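Local coordinates for protein secreted hemophore CSA2 (PDB 4Y7S) that binds haem as a secreted hemophore and helps Candida albicans take up iron from human haemoglobin during hyphal growth, at residues 62-65 against 66-70; 73-76 against 77-81. All blocks are in the same frame, centred on the assembly; numbering follows the deposited sequence.

Interaction 1: residues 62-65 against 66-70; sequences GNCV and ASKCR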
loop_
_atom_site.group_PDB
_atom_site.type_symbol
_atom_site.label_atom_id
_atom_site.label_comp_id
_atom_site.label_asym_id
_atom_site.label_seq_id
_atom_site.Cartn_x
_atom_site.Cartn_y
_atom_site.Cartn_z
ATOM N N GLY A 62 -5.143 1.649 -12.179
ATOM C CA GLY A 62 -4.045 1.816 -13.109
ATOM C C GLY A 62 -3.741 0.567 -13.923
ATOM O O GLY A 62 -3.514 0.638 -15.134
ATOM N N ASN A 63 -3.741 -0.583 -13.261
ATOM C CA ASN A 63 -3.517 -1.850 -13.940
ATOM C C ASN A 63 -4.563 -2.089 -15.001
ATOM O O ASN A 63 -4.253 -2.557 -16.090
ATOM C CB ASN A 63 -3.555 -2.998 -12.949
ATOM C CG ASN A 63 -2.258 -3.179 -12.237
ATOM O OD1 ASN A 63 -1.202 -2.779 -12.728
ATOM N ND2 ASN A 63 -2.314 -3.814 -11.077
ATOM N N CYS A 64 -5.811 -1.772 -14.670
ATOM C CA CYS A 64 -6.912 -1.947 -15.603
ATOM C C CYS A 64 -6.778 -1.010 -16.823
ATOM O O CYS A 64 -6.946 -1.433 -17.967
ATOM C CB CYS A 64 -8.245 -1.712 -14.881
ATOM S SG CYS A 64 -9.735 -1.848 -15.938
ATOM N N VAL A 65 -6.452 0.259 -16.582
ATOM C CA VAL A 65 -6.280 1.189 -17.685
ATOM C C VAL A 65 -5.127 0.736 -18.584
ATOM O O VAL A 65 -5.230 0.814 -19.810
ATOM C CB VAL A 65 -6.031 2.625 -17.178
ATOM C CG1 VAL A 65 -5.524 3.534 -18.293
ATOM C CG2 VAL A 65 -7.315 3.192 -16.544
ATOM N N ALA A 66 -4.029 0.281 -17.988
ATOM C CA ALA A 66 -2.904 -0.207 -18.768
ATOM C C ALA A 66 -3.252 -1.427 -19.617
ATOM O O ALA A 66 -2.628 -1.669 -20.633
ATOM C CB ALA A 66 -1.737 -0.540 -17.859
ATOM N N SER A 67 -4.241 -2.194 -19.188
ATOM C CA SER A 67 -4.642 -3.400 -19.900
ATOM C C SER A 67 -5.640 -3.080 -21.002
ATOM O O SER A 67 -5.616 -3.664 -22.061
ATOM C CB SER A 67 -5.266 -4.398 -18.931
ATOM O OG SER A 67 -4.338 -4.761 -17.922
ATOM N N LYS A 68 -6.524 -2.139 -20.709
ATOM C CA LYS A 68 -7.668 -1.842 -21.564
ATOM C C LYS A 68 -7.458 -0.670 -22.522
ATOM O O LYS A 68 -8.198 -0.530 -23.499
ATOM C CB LYS A 68 -8.885 -1.534 -20.678
ATOM C CG LYS A 68 -9.315 -2.646 -19.717
ATOM C CD LYS A 68 -9.972 -3.806 -20.383
ATOM C CE LYS A 68 -10.340 -4.868 -19.335
ATOM N NZ LYS A 68 -10.642 -6.173 -19.981
ATOM N N CYS A 69 -6.488 0.197 -22.225
ATOM C CA CYS A 69 -6.255 1.431 -23.007
ATOM C C CYS A 69 -4.864 1.478 -23.672
ATOM O O CYS A 69 -3.898 0.947 -23.126
ATOM C CB CYS A 69 -6.426 2.666 -22.099
ATOM S SG CYS A 69 -8.075 2.840 -21.347
ATOM N N ARG A 70 -4.774 2.115 -24.845
ATOM C CA ARG A 70 -3.496 2.295 -25.546
ATOM C C ARG A 70 -3.309 3.737 -25.983
ATOM O O ARG A 70 -4.281 4.475 -26.137
ATOM C CB ARG A 70 -3.411 1.392 -26.791
ATOM C CG ARG A 70 -3.568 -0.086 -26.524
ATOM C CD ARG A 70 -2.243 -0.743 -26.183
ATOM N NE ARG A 70 -2.418 -2.138 -25.776
ATOM C CZ ARG A 70 -2.712 -2.530 -24.536
ATOM N NH1 ARG A 70 -2.864 -1.636 -23.555
ATOM N NH2 ARG A 70 -2.855 -3.823 -24.272
#
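Lys-68 sets its first carbons beside the carbonyl oxygen of Cys-64, one turn earlier on helix 55-68. Its CB lies 3.3 Å from Cys-64 O, while the backbone N of Lys-68 donates to the same oxygen at 2.9 Å. CG comes as near, 3.2 Å from Cys-64 O, and also brushes the sulfur, with 3.9 Å between Lys-68 CG and Cys-64 SG. The chain bends about CB-CG (chi2 -73°) and then runs extended through CD and CE to NZ; the side chain also touches Glu-32. This is the last turn of a helix in the disulfide-bonded helical basket of the CFEM fold: Cys-64 is bridged to Cys-33 and Cys-69 to Cys-29. Cys-69 is the first residue to leave helical backbone angles, yet its N still donates to Val-65 O at 2.8 Å, and its CB packs against Val-65 CG1 at 4.0 Å. On another side of the turn Ser-67 swings OG back beside its own backbone N (chi1 -60°), which brings the hydroxyl to Asn-63 O as a donor, 2.9 Å away. Past the helix end, Arg-70 NH1 comes from above the carbonyl plane of Ala-66 and donates to Ala-66 O at 2.9 Å.

Interaction 2: residues 73-76 against 77-81; sequences DVTN and FRKLA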
loop_
_atom_site.group_PDB
_atom_site.type_symbol
_atom_site.label_atom_id
_atom_site.label_comp_id
_atom_site.label_asym_id
_atom_site.label_seq_id
_atom_site.Cartn_x
_atom_site.Cartn_y
_atom_site.Cartn_z
ATOM N N ASP A 73 -5.132 7.465 -25.244
ATOM C CA ASP A 73 -6.161 7.154 -24.258
ATOM C C ASP A 73 -5.528 6.998 -22.872
ATOM O O ASP A 73 -6.100 7.420 -21.860
ATOM C CB ASP A 73 -6.921 5.877 -24.636
ATOM C CG ASP A 73 -7.841 6.070 -25.813
ATOM O OD1 ASP A 73 -8.124 7.235 -26.165
ATOM O OD2 ASP A 73 -8.243 5.046 -26.417
ATOM N N VAL A 74 -4.359 6.373 -22.805
ATOM C CA VAL A 74 -3.672 6.236 -21.515
ATOM C C VAL A 74 -3.252 7.620 -20.995
ATOM O O VAL A 74 -3.532 7.994 -19.850
ATOM C CB VAL A 74 -2.429 5.334 -21.605
ATOM C CG1 VAL A 74 -1.777 5.229 -20.227
ATOM C CG2 VAL A 74 -2.810 3.937 -22.115
ATOM N N THR A 75 -2.604 8.387 -21.869
ATOM C CA THR A 75 -2.126 9.719 -21.533
ATOM C C THR A 75 -3.261 10.645 -21.052
ATOM O O THR A 75 -3.129 11.338 -20.040
ATOM C CB THR A 75 -1.424 10.318 -22.741
ATOM O OG1 THR A 75 -0.345 9.447 -23.117
ATOM C CG2 THR A 75 -0.873 11.693 -22.433
ATOM N N ASN A 76 -4.374 10.645 -21.774
ATOM C CA ASN A 76 -5.527 11.452 -21.401
ATOM C C ASN A 76 -6.165 10.987 -20.092
ATOM O O ASN A 76 -6.564 11.804 -19.258
ATOM C CB ASN A 76 -6.544 11.448 -22.544
ATOM C CG ASN A 76 -6.135 12.352 -23.674
ATOM O OD1 ASN A 76 -5.460 13.348 -23.448
ATOM N ND2 ASN A 76 -6.487 11.980 -24.911
ATOM N N PHE A 77 -6.257 9.683 -19.895
ATOM C CA PHE A 77 -6.752 9.193 -18.627
ATOM C C PHE A 77 -5.868 9.702 -17.475
ATOM O O PHE A 77 -6.381 10.185 -16.468
ATOM C CB PHE A 77 -6.827 7.673 -18.552
ATOM C CG PHE A 77 -7.204 7.217 -17.188
ATOM C CD1 PHE A 77 -8.549 7.167 -16.825
ATOM C CD2 PHE A 77 -6.232 6.955 -16.229
ATOM C CE1 PHE A 77 -8.923 6.812 -15.539
ATOM C CE2 PHE A 77 -6.596 6.597 -14.933
ATOM C CZ PHE A 77 -7.943 6.527 -14.592
ATOM N N ARG A 78 -4.550 9.615 -17.626
ATOM C CA ARG A 78 -3.669 10.016 -16.542
ATOM C C ARG A 78 -3.776 11.525 -16.262
ATOM O O ARG A 78 -3.726 11.939 -15.107
ATOM C CB ARG A 78 -2.209 9.672 -16.829
ATOM C CG ARG A 78 -1.899 8.202 -16.836
ATOM C CD ARG A 78 -0.376 7.945 -16.926
ATOM N NE ARG A 78 0.304 7.982 -15.622
ATOM C CZ ARG A 78 1.560 7.574 -15.416
ATOM N NH1 ARG A 78 2.287 7.112 -16.424
ATOM N NH2 ARG A 78 2.095 7.642 -14.207
ATOM N N LYS A 79 -3.920 12.335 -17.313
ATOM C CA LYS A 79 -4.090 13.772 -17.146
ATOM C C LYS A 79 -5.344 14.080 -16.357
ATOM O O LYS A 79 -5.337 14.955 -15.508
ATOM C CB LYS A 79 -4.163 14.465 -18.498
ATOM C CG LYS A 79 -2.814 14.563 -19.160
ATOM C CD LYS A 79 -2.842 15.394 -20.466
ATOM C CE LYS A 79 -1.431 15.491 -21.056
ATOM N NZ LYS A 79 -1.444 15.964 -22.459
ATOM N N LEU A 80 -6.422 13.368 -16.640
ATOM C CA LEU A 80 -7.664 13.586 -15.903
ATOM C C LEU A 80 -7.571 13.117 -14.448
ATOM O O LEU A 80 -8.072 13.797 -13.539
ATOM C CB LEU A 80 -8.821 12.886 -16.596
ATOM C CG LEU A 80 -9.294 13.606 -17.844
ATOM C CD1 LEU A 80 -10.018 12.636 -18.713
ATOM C CD2 LEU A 80 -10.180 14.792 -17.488
ATOM N N ALA A 81 -6.941 11.961 -14.222
ATOM C CA ALA A 81 -6.753 11.462 -12.868
ATOM C C ALA A 81 -5.937 12.444 -12.037
ATOM O O ALA A 81 -6.302 12.806 -10.906
ATOM C CB ALA A 81 -6.076 10.097 -12.889
HETATM O O HOH W 1 -3.387 14.591 -24.252
#
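Asp-73 O receives the backbone N of Phe-77 at 3.0 Å, the first of four successive i to i+4 bonds along these residues. The Phe-77 ring, swung to the far side of CB from its backbone N (chi1 174°), heads away from residues 73-76 and packs among Ile-22, Ile-26, Val-61 and Val-65. Val-74 O comes next: Arg-78 N donates to it at 2.9 Å, and Arg-78 CG lies beside the same oxygen at 3.4 Å. The arginine then bends at chi3 (85°), and its guanidinium reaches helix 99-110, with NH1 in a salt bridge to Asp-106 and NH2 hydrogen-bonded to Ser-102 OG. Lys-79 N donates to Thr-75 O at 3.0 Å, and the two side chains lie side by side and point the same way, with Thr-75 CG2 4.1 Å from Lys-79 CE. The lysine chain runs extended beyond CG, past Thr-75 O, and CE is the carbon that meets the threonine methyl. A water bridges Lys-79 NZ and Asn-76 OD1, accepting from NZ at 3.0 Å and donating to OD1 at 2.5 Å, shorter than usual and to be read with caution. Asn-76 O takes the N of Leu-80, whose CD1 packs 3.6 Å from that oxygen. Polar Asn-76 and Lys-79 on one side and buried Val-74, Phe-77 and Ala-81 on another make this an amphipathic helix of the CFEM helical basket.

From the N terminus the chain first meets interaction 1, at the end of helix 55-68, and after a short connection interaction 2, in the opening turns of helix 72-87. Both are contacts within a continuous stretch, so neither closes a long loop; they follow in series and neither nest nor cross. Their centres lie about 11 Å apart, and they touch: Val-65 CG2 meets Phe-77 CE2 at 3.8 Å, and Val-74 CG2 packs against Cys-69 O. Residues 62-70 are tied by two disulfides to the segment around Cys-29 and Cys-33, and residues 73-81 are joined by the polar end of Arg-78 to helix 99-110, which both contacts also pack against. There Leu-105 touches both Val-65 and Val-74.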